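Local atomic coordinates of acinetobacter secreted protease CpaA (Acinetobacter nosocomialis M2, PDB entry 6O38), a protein that acts as a secreted zinc metalloprotease, probably cleaving extracellular proteins, and pairs with the chaperone CpaB for type II secretion. Residues A[255-260]-A[327-332]; A[285-290]-A[307-312]; A[299-304]-A[320-325]; A[313-318]-A[339-344]; A[332-337]-A[356-361]. One frame throughout, in Å; residues are numbered along the deposited sequence.

Contact 1 (A[255-260]-A[327-332]); sequences SQATLT and VGDKVV
Thr258 presents two donors at once to the carboxylate of Asp329, so that one residue grips both oxygens of the acid. Its backbone N bonds to Asp329 OD1 at 3.0 Å and nearly straight (169°), while Thr258 OG1 donates to Asp329 OD2 at 2.8 Å. Each oxygen uses its syn lone pair, the one on the side of its twin. The two-pronged grip works because OG1 stands beside the threonine's own N and anti to its carbonyl carbon (chi1 -57°), which brings both donors to the same side. Asp329 OD2 also accepts a bond from Gln326 N; with three donors around it, the buried acid is probably stabilised in its charged form. Just ahead, Ala257 rests its CB against Asp329 OD1. Ala257 N donates to Ser255 OG (3.2 Å), closing an ST turn; Val327 O lies close to that N as well, but at a poor angle for bonding. At the outer end, Gln256 and Val327 run side by side and point the same way, with Gln256 NE2 3.8 Å from Val327 CB. The contact joins two successive StcE-type beta-sandwich regions, bringing a loop of the earlier one against the lead-in to a strand of the later. Segment 255-260 forms the later part of the loop between strand 246-248 and strand 260-261, running into the latter, and Leu259 bonds through its backbone to Ile248. Across from it, Gly328 and Asp329 bond to Tyr363 of strand 358-364, just before strand 330-335 sets off.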
# COMPACT_ATOMS: atom_id res chain seq x y z
N SER A 255 -1.56 22.85 -1.08
CA SER A 255 -0.17 22.63 -1.46
C SER A 255 0.35 23.77 -2.31
O SER A 255 -0.33 24.22 -3.24
CB SER A 255 -0.02 21.30 -2.21
OG SER A 255 1.30 21.14 -2.70
N GLN A 256 1.55 24.25 -2.00
CA GLN A 256 2.23 25.25 -2.82
C GLN A 256 3.26 24.62 -3.74
O GLN A 256 3.97 25.35 -4.44
CB GLN A 256 2.90 26.29 -1.92
CG GLN A 256 1.94 27.05 -1.01
CD GLN A 256 2.66 28.03 -0.10
OE1 GLN A 256 2.59 27.90 1.13
NE2 GLN A 256 3.34 29.00 -0.68
N ALA A 257 3.35 23.30 -3.77
CA ALA A 257 4.38 22.60 -4.52
C ALA A 257 4.17 22.76 -6.03
O ALA A 257 3.13 23.23 -6.49
CB ALA A 257 4.41 21.12 -4.14
N THR A 258 5.18 22.35 -6.79
CA THR A 258 5.17 22.47 -8.24
C THR A 258 4.28 21.37 -8.82
O THR A 258 4.67 20.21 -8.87
CB THR A 258 6.59 22.38 -8.79
OG1 THR A 258 7.40 23.40 -8.20
CG2 THR A 258 6.58 22.56 -10.30
N LEU A 259 3.08 21.75 -9.26
CA LEU A 259 2.14 20.81 -9.85
C LEU A 259 2.19 20.89 -11.38
O LEU A 259 1.23 21.26 -12.05
CB LEU A 259 0.73 21.09 -9.33
CG LEU A 259 0.58 21.25 -7.82
CD1 LEU A 259 -0.87 21.57 -7.46
CD2 LEU A 259 1.05 20.00 -7.10
N THR A 260 3.34 20.52 -11.93
CA THR A 260 3.53 20.50 -13.38
C THR A 260 3.09 19.16 -13.94
O THR A 260 3.46 18.10 -13.41
CB THR A 260 4.99 20.78 -13.74
OG1 THR A 260 5.35 22.10 -13.30
CG2 THR A 260 5.19 20.70 -15.25
N VAL A 327 7.45 26.33 -2.62
CA VAL A 327 7.34 25.93 -1.22
C VAL A 327 6.62 24.60 -1.11
O VAL A 327 5.52 24.41 -1.66
CB VAL A 327 6.62 27.02 -0.41
CG1 VAL A 327 6.36 26.55 1.01
CG2 VAL A 327 7.43 28.31 -0.41
N GLY A 328 7.23 23.65 -0.41
CA GLY A 328 6.71 22.32 -0.26
C GLY A 328 7.39 21.27 -1.12
O GLY A 328 7.23 20.07 -0.85
N ASP A 329 8.14 21.68 -2.14
CA ASP A 329 8.88 20.73 -2.95
C ASP A 329 9.90 19.99 -2.09
O ASP A 329 10.50 20.57 -1.18
CB ASP A 329 9.58 21.45 -4.10
CG ASP A 329 8.63 21.85 -5.21
OD1 ASP A 329 7.47 21.38 -5.20
OD2 ASP A 329 9.02 22.65 -6.09
N LYS A 330 10.10 18.71 -2.38
CA LYS A 330 10.94 17.85 -1.58
C LYS A 330 12.00 17.18 -2.44
O LYS A 330 11.73 16.81 -3.59
CB LYS A 330 10.12 16.78 -0.85
CG LYS A 330 9.18 17.34 0.20
CD LYS A 330 8.48 16.22 0.96
CE LYS A 330 7.57 16.78 2.04
NZ LYS A 330 7.29 15.77 3.10
N VAL A 331 13.20 17.03 -1.89
CA VAL A 331 14.28 16.29 -2.52
C VAL A 331 14.75 15.23 -1.54
O VAL A 331 15.13 15.55 -0.40
CB VAL A 331 15.45 17.21 -2.92
CG1 VAL A 331 16.63 16.39 -3.40
CG2 VAL A 331 15.00 18.18 -4.01
N VAL A 332 14.73 13.97 -1.97
CA VAL A 332 15.22 12.85 -1.19
C VAL A 332 16.47 12.32 -1.87
O VAL A 332 16.46 12.05 -3.08
CB VAL A 332 14.16 11.75 -1.05
CG1 VAL A 332 14.72 10.57 -0.27
CG2 VAL A 332 12.91 12.30 -0.37

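Contact 2 (A[285-290]-A[307-312]); sequences TKVIDS and KVKLST
Lys309 lays its long side chain across the neighbouring strand, its CB and CG passing the carbonyl of Ile288 and its CD passing Asp289 CA. CG lies beside the backbone N (chi1 -69°), and the chain is extended from there, reaching Val287 CG1 with its CE at 3.9 Å. Lys309 NZ ends 6.5 Å from Asp289 OD2, too far for contact; it makes a weak, long ion pair with Glu103 of the CpaB chain instead. Lys307 shares a face of the sheet with Val287, but its end leads away to a salt bridge with Glu410. The backbones form a parallel pair, strand 305-310 belonging to an StcE-type beta-sandwich domain: Ile288 donates its N to Lys307 O (3.0 Å) and takes Lys309 N on its O (2.9 Å). Ile288 and Val308 are paired on the other face, where Ile294 touches both. Past the strand ends the serines take over. Ser290 and Ser311 touch CB to CB at 3.6 Å. With a chi1 of 72°, Ser311 OG sits between its own N and carbonyl carbon and donates to Ser290 O at 2.7 Å, in the carbonyl plane and on a lone pair; Ser313 OG is its second partner.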
# COMPACT_ATOMS: atom_id res chain seq x y z
N THR A 285 6.86 11.50 -8.91
CA THR A 285 8.20 11.67 -8.35
C THR A 285 9.21 11.37 -9.44
O THR A 285 9.24 10.25 -9.97
CB THR A 285 8.42 10.75 -7.14
OG1 THR A 285 7.45 11.05 -6.13
CG2 THR A 285 9.82 10.95 -6.58
N LYS A 286 10.04 12.35 -9.77
CA LYS A 286 11.14 12.13 -10.70
C LYS A 286 12.28 11.42 -9.97
O LYS A 286 12.74 11.89 -8.92
CB LYS A 286 11.63 13.46 -11.29
CG LYS A 286 12.79 13.32 -12.26
CD LYS A 286 13.16 14.67 -12.85
CE LYS A 286 14.34 14.56 -13.81
NZ LYS A 286 14.20 13.40 -14.74
N VAL A 287 12.73 10.30 -10.53
CA VAL A 287 13.72 9.45 -9.88
C VAL A 287 14.93 9.33 -10.80
O VAL A 287 14.81 8.87 -11.94
CB VAL A 287 13.15 8.06 -9.55
CG1 VAL A 287 14.25 7.16 -8.99
CG2 VAL A 287 12.00 8.18 -8.57
N ILE A 288 16.09 9.75 -10.30
CA ILE A 288 17.37 9.50 -10.95
C ILE A 288 18.02 8.34 -10.19
O ILE A 288 18.58 8.53 -9.11
CB ILE A 288 18.26 10.75 -10.95
CG1 ILE A 288 17.49 11.95 -11.50
CG2 ILE A 288 19.52 10.50 -11.77
CD1 ILE A 288 18.27 13.25 -11.45
N ASP A 289 17.94 7.14 -10.76
CA ASP A 289 18.32 5.94 -10.02
C ASP A 289 19.82 5.70 -10.11
O ASP A 289 20.57 6.45 -10.74
CB ASP A 289 17.52 4.74 -10.53
CG ASP A 289 17.68 4.49 -12.02
OD1 ASP A 289 18.54 5.14 -12.65
OD2 ASP A 289 16.95 3.63 -12.56
N SER A 290 20.27 4.62 -9.46
CA SER A 290 21.69 4.35 -9.28
C SER A 290 22.42 4.04 -10.59
O SER A 290 23.66 4.01 -10.58
CB SER A 290 21.88 3.19 -8.30
OG SER A 290 21.15 2.05 -8.72
N LYS A 307 13.81 12.38 -6.26
CA LYS A 307 14.64 11.45 -5.51
C LYS A 307 15.88 11.11 -6.31
O LYS A 307 15.79 10.72 -7.48
CB LYS A 307 13.87 10.17 -5.14
CG LYS A 307 14.63 9.29 -4.15
CD LYS A 307 13.78 8.14 -3.64
CE LYS A 307 12.66 8.64 -2.74
NZ LYS A 307 11.90 7.49 -2.17
N VAL A 308 17.05 11.26 -5.68
CA VAL A 308 18.34 11.03 -6.32
C VAL A 308 19.01 9.85 -5.63
O VAL A 308 19.08 9.82 -4.39
CB VAL A 308 19.23 12.28 -6.25
CG1 VAL A 308 20.58 12.00 -6.89
CG2 VAL A 308 18.54 13.45 -6.93
N LYS A 309 19.49 8.89 -6.42
CA LYS A 309 20.07 7.65 -5.90
C LYS A 309 21.55 7.60 -6.27
O LYS A 309 21.91 7.25 -7.40
CB LYS A 309 19.33 6.44 -6.46
CG LYS A 309 17.91 6.30 -5.92
CD LYS A 309 17.32 4.94 -6.26
CE LYS A 309 15.81 4.94 -6.12
NZ LYS A 309 15.22 3.59 -6.33
N LEU A 310 22.41 7.95 -5.32
CA LEU A 310 23.85 7.92 -5.52
C LEU A 310 24.38 6.50 -5.38
O LEU A 310 24.00 5.77 -4.47
CB LEU A 310 24.55 8.84 -4.52
CG LEU A 310 24.48 10.35 -4.78
CD1 LEU A 310 24.78 11.12 -3.51
CD2 LEU A 310 25.44 10.74 -5.89
N SER A 311 25.27 6.12 -6.30
CA SER A 311 25.92 4.82 -6.27
C SER A 311 27.39 5.01 -6.65
O SER A 311 27.85 6.13 -6.88
CB SER A 311 25.23 3.83 -7.20
OG SER A 311 25.47 4.14 -8.56
N THR A 312 28.11 3.89 -6.72
CA THR A 312 29.52 3.95 -7.10
C THR A 312 29.68 4.37 -8.56
O THR A 312 30.62 5.09 -8.91
CB THR A 312 30.19 2.59 -6.85
OG1 THR A 312 30.08 2.26 -5.46
CG2 THR A 312 31.66 2.63 -7.25

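Contact 3 (A[299-304]-A[320-325]); sequences PNMTQP and QLPAQA
Pro299 meets Pro322 first: Pro299 O lies 3.3 Å from Pro322 CB. Two loops come together here. Segment 299-304 leads into strand 305-310, while the loop 320-325, in an StcE-type beta-sandwich domain, heads towards strand 330-335. Next comes Asn300, which makes the side-chain hydrogen bond. Its CG stands beside the backbone N (chi1 -66°), and OD1 accepts Gln324 N at 3.1 Å, the donor lying well above the plane of the amide rather than in it. The Asn300 and Gln324 amide groups are stacked, their planes 20° apart; Asn300 ND2 comes near Gln324 OE1, but the angle is poor for a bond. Gln324 is then used a second time, its O receiving Met301 N at 3.3 Å, so that its backbone N and O both tie the two loops together. Met301, present as selenomethionine, turns its CB toward the opposite loop and then folds back at chi2 and chi3. This side chain also packs on Val331, as Pro322 does, while Pro322 O takes the indole NH of Trp368. Met301 CG touches Ala325 CB at 3.6 Å, and the selenium SE of Met301 stops 3.8 Å from Pro322 CG.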
# COMPACT_ATOMS: atom_id res chain seq x y z
N PRO A 299 18.23 19.36 -11.28
CA PRO A 299 17.34 20.11 -12.17
C PRO A 299 16.24 20.83 -11.40
O PRO A 299 15.87 20.46 -10.28
CB PRO A 299 16.75 19.03 -13.08
CG PRO A 299 16.80 17.79 -12.25
CD PRO A 299 18.05 17.90 -11.43
N ASN A 300 15.74 21.90 -12.01
CA ASN A 300 14.63 22.64 -11.43
C ASN A 300 13.40 21.75 -11.32
O ASN A 300 13.12 20.93 -12.20
CB ASN A 300 14.32 23.88 -12.28
CG ASN A 300 15.45 24.89 -12.27
OD1 ASN A 300 16.24 24.95 -11.32
ND2 ASN A 300 15.55 25.68 -13.33
N MSE A 301 12.66 21.92 -10.23
CA MSE A 301 11.51 21.07 -9.94
C MSE A 301 10.44 21.15 -11.01
O MSE A 301 9.95 22.23 -11.34
CB MSE A 301 10.91 21.43 -8.58
CG MSE A 301 11.91 21.45 -7.43
SE MSE A 301 12.63 19.69 -6.98
CE MSE A 301 11.00 18.82 -6.37
N THR A 302 10.07 19.99 -11.57
CA THR A 302 8.94 19.88 -12.47
C THR A 302 7.85 18.97 -11.90
O THR A 302 6.95 18.55 -12.64
CB THR A 302 9.38 19.35 -13.84
OG1 THR A 302 9.98 18.06 -13.69
CG2 THR A 302 10.38 20.30 -14.48
N GLN A 303 7.92 18.66 -10.60
CA GLN A 303 6.94 17.84 -9.90
C GLN A 303 7.17 18.03 -8.40
O GLN A 303 8.20 18.57 -8.00
CB GLN A 303 7.07 16.37 -10.31
CG GLN A 303 8.41 15.72 -10.01
CD GLN A 303 9.50 16.17 -10.96
OE1 GLN A 303 9.38 16.03 -12.18
NE2 GLN A 303 10.58 16.72 -10.41
N PRO A 304 6.23 17.62 -7.54
CA PRO A 304 6.39 17.89 -6.10
C PRO A 304 7.60 17.24 -5.45
O PRO A 304 8.04 17.73 -4.41
CB PRO A 304 5.08 17.37 -5.50
CG PRO A 304 4.10 17.47 -6.61
CD PRO A 304 4.87 17.13 -7.85
N GLN A 320 24.21 20.27 -5.98
CA GLN A 320 23.53 21.53 -5.73
C GLN A 320 22.03 21.28 -5.79
O GLN A 320 21.51 20.81 -6.81
CB GLN A 320 23.95 22.58 -6.76
CG GLN A 320 23.39 23.97 -6.51
CD GLN A 320 24.16 24.74 -5.45
OE1 GLN A 320 25.18 24.26 -4.95
NE2 GLN A 320 23.68 25.93 -5.11
N LEU A 321 21.33 21.59 -4.70
CA LEU A 321 19.89 21.44 -4.67
C LEU A 321 19.25 22.35 -5.72
O LEU A 321 19.85 23.37 -6.11
CB LEU A 321 19.35 21.77 -3.28
CG LEU A 321 19.70 20.73 -2.21
CD1 LEU A 321 19.15 21.12 -0.85
CD2 LEU A 321 19.18 19.35 -2.62
N PRO A 322 18.07 22.00 -6.22
CA PRO A 322 17.49 22.73 -7.36
C PRO A 322 17.43 24.24 -7.11
O PRO A 322 17.04 24.70 -6.04
CB PRO A 322 16.09 22.13 -7.49
CG PRO A 322 16.23 20.75 -6.95
CD PRO A 322 17.24 20.84 -5.84
N ALA A 323 17.83 25.00 -8.13
CA ALA A 323 17.87 26.45 -7.99
C ALA A 323 16.48 27.06 -7.98
O ALA A 323 16.25 28.08 -7.31
CB ALA A 323 18.71 27.06 -9.12
N GLN A 324 15.54 26.47 -8.71
CA GLN A 324 14.17 26.98 -8.78
C GLN A 324 13.22 25.91 -8.27
O GLN A 324 13.25 24.77 -8.73
CB GLN A 324 13.81 27.39 -10.21
CG GLN A 324 14.35 28.76 -10.58
CD GLN A 324 14.35 29.01 -12.08
OE1 GLN A 324 13.51 28.48 -12.81
NE2 GLN A 324 15.32 29.79 -12.54
N ALA A 325 12.38 26.30 -7.31
CA ALA A 325 11.44 25.38 -6.68
C ALA A 325 10.31 26.19 -6.08
O ALA A 325 10.36 27.43 -6.04
CB ALA A 325 12.13 24.51 -5.62

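Contact 4 (A[313-318]-A[339-344]); sequences SNWQPT and ADTYIN
Thr341 OG1 donates to Gln316 O at 2.7 Å, approaching almost in line with the C=O bond. The next carbonyl along, Pro317 O, receives Tyr342 N at 3.0 Å in a nearly straight bond (169°). In a third bond the donor is on the other segment: Trp315 NE1 donates to Asp340 O at 3.1 Å. That oxygen lies close to the indole plane, at the ring's edge, although the N-H itself arrives from above the plane of the carbonyl. The threonine hydroxyl meets Gln316 O from a position beside its own backbone N, anti to the carbonyl carbon (chi1 -69°). Further on, Thr318 and Tyr342 form a parallel bridge, with Thr318 CA 3.3 Å from Tyr342 O in a CA-H...O contact. This starts the small three-stranded sheet of strands 318-320, 341-344 and 350-353, one part of the StcE-type beta-sandwich domain. Packing surrounds the bonds. Ala339 CB sits 3.4 Å above one face of the Trp315 ring, towards its rim, and Pro317 N lies over the opposite face. Ala337 also touches this indole. The chemistry is thus mostly backbone carbonyls met by donors: two successive ones, of Gln316 and Pro317, are tied to two successive residues of the partner, which probably sets the register where the parallel pairing begins at this largely surface-lying edge.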
# COMPACT_ATOMS: atom_id res chain seq x y z
N SER A 313 28.75 3.94 -9.42
CA SER A 313 28.87 4.20 -10.85
C SER A 313 28.35 5.57 -11.27
O SER A 313 28.63 6.00 -12.39
CB SER A 313 28.13 3.11 -11.64
OG SER A 313 26.77 3.02 -11.24
N ASN A 314 27.61 6.27 -10.40
CA ASN A 314 27.15 7.62 -10.71
C ASN A 314 27.54 8.61 -9.62
O ASN A 314 26.92 9.67 -9.50
CB ASN A 314 25.63 7.64 -10.93
CG ASN A 314 24.84 7.25 -9.70
OD1 ASN A 314 25.39 7.03 -8.62
ND2 ASN A 314 23.52 7.16 -9.86
N TRP A 315 28.54 8.28 -8.81
CA TRP A 315 28.93 9.12 -7.68
C TRP A 315 29.30 10.52 -8.15
O TRP A 315 29.87 10.72 -9.22
CB TRP A 315 30.10 8.49 -6.93
CG TRP A 315 30.63 9.35 -5.83
CD1 TRP A 315 30.08 9.53 -4.59
CD2 TRP A 315 31.82 10.16 -5.86
NE1 TRP A 315 30.85 10.39 -3.85
CE2 TRP A 315 31.92 10.79 -4.61
CE3 TRP A 315 32.80 10.40 -6.83
CZ2 TRP A 315 32.97 11.66 -4.30
CZ3 TRP A 315 33.84 11.26 -6.51
CH2 TRP A 315 33.92 11.88 -5.26
N GLN A 316 28.97 11.50 -7.31
CA GLN A 316 29.26 12.90 -7.56
C GLN A 316 29.84 13.51 -6.29
O GLN A 316 29.33 13.26 -5.19
CB GLN A 316 28.00 13.66 -7.97
CG GLN A 316 28.25 14.86 -8.87
CD GLN A 316 28.64 14.47 -10.28
OE1 GLN A 316 29.82 14.45 -10.63
NE2 GLN A 316 27.65 14.14 -11.10
N PRO A 317 30.92 14.30 -6.40
CA PRO A 317 31.52 14.87 -5.19
C PRO A 317 30.63 15.91 -4.51
O PRO A 317 30.56 15.94 -3.28
CB PRO A 317 32.83 15.48 -5.70
CG PRO A 317 32.56 15.78 -7.13
CD PRO A 317 31.67 14.67 -7.61
N THR A 318 29.96 16.75 -5.29
CA THR A 318 29.08 17.78 -4.75
C THR A 318 27.77 17.78 -5.53
O THR A 318 27.75 17.52 -6.74
CB THR A 318 29.71 19.18 -4.81
OG1 THR A 318 29.85 19.59 -6.18
CG2 THR A 318 31.07 19.20 -4.14
N ALA A 339 32.18 6.82 -0.92
CA ALA A 339 32.62 8.16 -0.57
C ALA A 339 31.43 9.07 -0.29
O ALA A 339 30.32 8.84 -0.79
CB ALA A 339 33.47 8.75 -1.69
N ASP A 340 31.67 10.10 0.51
CA ASP A 340 30.63 11.06 0.84
C ASP A 340 30.32 11.97 -0.35
O ASP A 340 31.09 12.08 -1.31
CB ASP A 340 31.04 11.92 2.04
CG ASP A 340 31.14 11.11 3.32
OD1 ASP A 340 30.83 9.91 3.30
OD2 ASP A 340 31.53 11.70 4.35
N THR A 341 29.17 12.63 -0.28
CA THR A 341 28.76 13.62 -1.26
C THR A 341 28.26 14.85 -0.53
O THR A 341 27.41 14.75 0.37
CB THR A 341 27.66 13.07 -2.18
OG1 THR A 341 28.21 12.05 -3.02
CG2 THR A 341 27.08 14.18 -3.04
N TYR A 342 28.78 16.02 -0.90
CA TYR A 342 28.37 17.26 -0.27
C TYR A 342 27.12 17.81 -0.95
O TYR A 342 26.96 17.72 -2.17
CB TYR A 342 29.50 18.29 -0.34
CG TYR A 342 30.72 17.89 0.47
CD1 TYR A 342 30.73 18.03 1.85
CD2 TYR A 342 31.85 17.38 -0.15
CE1 TYR A 342 31.83 17.66 2.60
CE2 TYR A 342 32.96 17.01 0.59
CZ TYR A 342 32.95 17.16 1.96
OH TYR A 342 34.05 16.79 2.70
N ILE A 343 26.23 18.37 -0.14
CA ILE A 343 24.96 18.93 -0.60
C ILE A 343 24.96 20.42 -0.28
O ILE A 343 25.25 20.81 0.85
CB ILE A 343 23.76 18.23 0.05
CG1 ILE A 343 23.84 16.72 -0.15
CG2 ILE A 343 22.45 18.77 -0.52
CD1 ILE A 343 23.82 16.29 -1.60
N ASN A 344 24.63 21.24 -1.28
CA ASN A 344 24.64 22.68 -1.12
C ASN A 344 23.36 23.28 -1.68
O ASN A 344 22.68 22.68 -2.52
CB ASN A 344 25.86 23.31 -1.82
CG ASN A 344 27.17 22.86 -1.21
OD1 ASN A 344 27.55 23.31 -0.13
ND2 ASN A 344 27.87 21.97 -1.90

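Contact 5 (A[332-337]-A[356-361]); sequences VIVSNA and GENRRF
Phe361 meets Ile333 obliquely, through one ring atom: Phe361 CE1 comes within 4.1 Å of Ile333 CD1. Leu321, Leu349 and Thr351 also pack against this phenyl group. A second flat-ended side chain, Asn358, lies side by side with Val334 and points the same way, its OD1 nearest to Val334 CG1. These pairs sit on the two faces of an antiparallel strand pair, 332-335 against 358-361, the strand axes 4.6 Å apart, within the StcE-type beta-sandwich domain. Ile333 and Arg359 make the hydrogen-bonded pair: Ile333 N reaches Arg359 O at 2.7 Å, and Arg359 N returns to Ile333 O at 2.9 Å. Val332 with Arg360 and Val334 with Asn358 are the non-hydrogen-bonded pairs flanking it, their side chains on the other face. Towards the end of strand 330-335 the pairing weakens, Ser335 N to Glu357 O being a weak bond, but Gly356 N closes on Ser335 O at 2.7 Å. Both arginines lead their charges away from the partner strand. Arg360 CG is anti to the backbone N (chi1 -178°), and the aliphatic part of the chain brushes Val332 CG2, with Arg360 CG at 3.8 Å; beyond it the guanidinium is held by Asp371, Tyr417 OH and Ala414 O. Arg359, bent at chi2 and chi3, has a salt bridge within its own strand segment: its NH1 lies 3.5 Å from Glu357 OE2, a weak hydrogen bond, while NH2 bonds to Thr351 and Glu357 OE2 is also hydrogen-bonded to Thr374.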
# COMPACT_ATOMS: atom_id res chain seq x y z
N VAL A 332 14.73 13.97 -1.97
CA VAL A 332 15.22 12.85 -1.19
C VAL A 332 16.47 12.32 -1.87
O VAL A 332 16.46 12.05 -3.08
CB VAL A 332 14.16 11.75 -1.05
CG1 VAL A 332 14.72 10.57 -0.27
CG2 VAL A 332 12.91 12.30 -0.37
N ILE A 333 17.55 12.17 -1.11
CA ILE A 333 18.82 11.70 -1.64
C ILE A 333 19.23 10.45 -0.86
O ILE A 333 19.27 10.47 0.37
CB ILE A 333 19.91 12.78 -1.55
CG1 ILE A 333 19.45 14.04 -2.30
CG2 ILE A 333 21.22 12.27 -2.13
CD1 ILE A 333 20.42 15.19 -2.22
N VAL A 334 19.52 9.38 -1.59
CA VAL A 334 20.02 8.14 -1.01
C VAL A 334 21.40 7.89 -1.58
O VAL A 334 21.70 8.24 -2.73
CB VAL A 334 19.07 6.94 -1.26
CG1 VAL A 334 17.62 7.39 -1.20
CG2 VAL A 334 19.38 6.27 -2.59
N SER A 335 22.27 7.30 -0.76
CA SER A 335 23.66 7.08 -1.13
C SER A 335 24.06 5.65 -0.81
O SER A 335 23.95 5.22 0.35
CB SER A 335 24.59 8.07 -0.42
OG SER A 335 25.95 7.83 -0.76
N ASN A 336 24.51 4.92 -1.82
CA ASN A 336 25.14 3.62 -1.64
C ASN A 336 26.58 3.63 -2.15
O ASN A 336 27.15 2.56 -2.39
CB ASN A 336 24.33 2.52 -2.32
CG ASN A 336 22.99 2.29 -1.65
OD1 ASN A 336 22.91 1.64 -0.61
ND2 ASN A 336 21.93 2.82 -2.24
N ALA A 337 27.16 4.81 -2.33
CA ALA A 337 28.55 4.95 -2.71
C ALA A 337 29.43 4.99 -1.46
O ALA A 337 28.99 5.40 -0.38
CB ALA A 337 28.77 6.21 -3.54
N GLY A 356 24.90 4.70 2.80
CA GLY A 356 23.76 4.09 3.44
C GLY A 356 22.76 5.06 4.03
O GLY A 356 21.80 4.62 4.68
N GLU A 357 22.95 6.36 3.84
CA GLU A 357 22.13 7.38 4.48
C GLU A 357 21.02 7.84 3.54
O GLU A 357 21.23 7.96 2.33
CB GLU A 357 22.98 8.57 4.91
CG GLU A 357 22.30 9.49 5.91
CD GLU A 357 23.22 10.60 6.41
OE1 GLU A 357 24.41 10.60 6.03
OE2 GLU A 357 22.75 11.46 7.18
N ASN A 358 19.85 8.10 4.11
CA ASN A 358 18.74 8.74 3.41
C ASN A 358 18.59 10.15 3.94
O ASN A 358 18.59 10.37 5.15
CB ASN A 358 17.44 7.95 3.61
CG ASN A 358 17.42 6.65 2.83
OD1 ASN A 358 16.82 6.56 1.76
ND2 ASN A 358 18.07 5.63 3.38
N ARG A 359 18.46 11.12 3.03
CA ARG A 359 18.37 12.52 3.42
C ARG A 359 17.28 13.21 2.61
O ARG A 359 17.27 13.11 1.38
CB ARG A 359 19.70 13.24 3.23
CG ARG A 359 20.81 12.75 4.14
CD ARG A 359 20.75 13.45 5.48
NE ARG A 359 21.02 14.88 5.38
CZ ARG A 359 22.22 15.42 5.55
NH1 ARG A 359 23.27 14.66 5.84
NH2 ARG A 359 22.37 16.73 5.44
N ARG A 360 16.39 13.90 3.30
CA ARG A 360 15.30 14.63 2.67
C ARG A 360 15.44 16.12 2.97
O ARG A 360 15.77 16.51 4.09
CB ARG A 360 13.92 14.13 3.14
CG ARG A 360 12.76 14.83 2.45
CD ARG A 360 11.42 14.14 2.71
NE ARG A 360 10.94 14.37 4.07
CZ ARG A 360 10.99 13.47 5.04
NH1 ARG A 360 11.51 12.27 4.81
NH2 ARG A 360 10.53 13.77 6.25
N PHE A 361 15.19 16.94 1.95
CA PHE A 361 15.20 18.38 2.08
C PHE A 361 13.89 18.93 1.55
O PHE A 361 13.30 18.38 0.61
CB PHE A 361 16.38 19.01 1.32
CG PHE A 361 17.72 18.44 1.71
CD1 PHE A 361 18.24 17.32 1.08
CD2 PHE A 361 18.47 19.04 2.72
CE1 PHE A 361 19.47 16.81 1.44
CE2 PHE A 361 19.70 18.52 3.08
CZ PHE A 361 20.20 17.41 2.45

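In the fold
Strand 330-335 is the common thread: contact 1 lies at its start, contact 5 runs along its later half, and the two share Val332. On its other side strand 305-310 carries contact 2, whose centre is about 9 Å from that of contact 5. Contact 3, about 9 Å from contact 1 by centres, ties together the loops leading into these strands. Contact 4 opens the separate small sheet of strands 318-320, 341-344 and 350-353, and its Ile343 packs on Ile333. Along the chain, contacts 2 and 3 alternate, as do 3 and 4, so the last beta-sandwich domain is closed by interleaved links, while contact 1 fastens it to the preceding one.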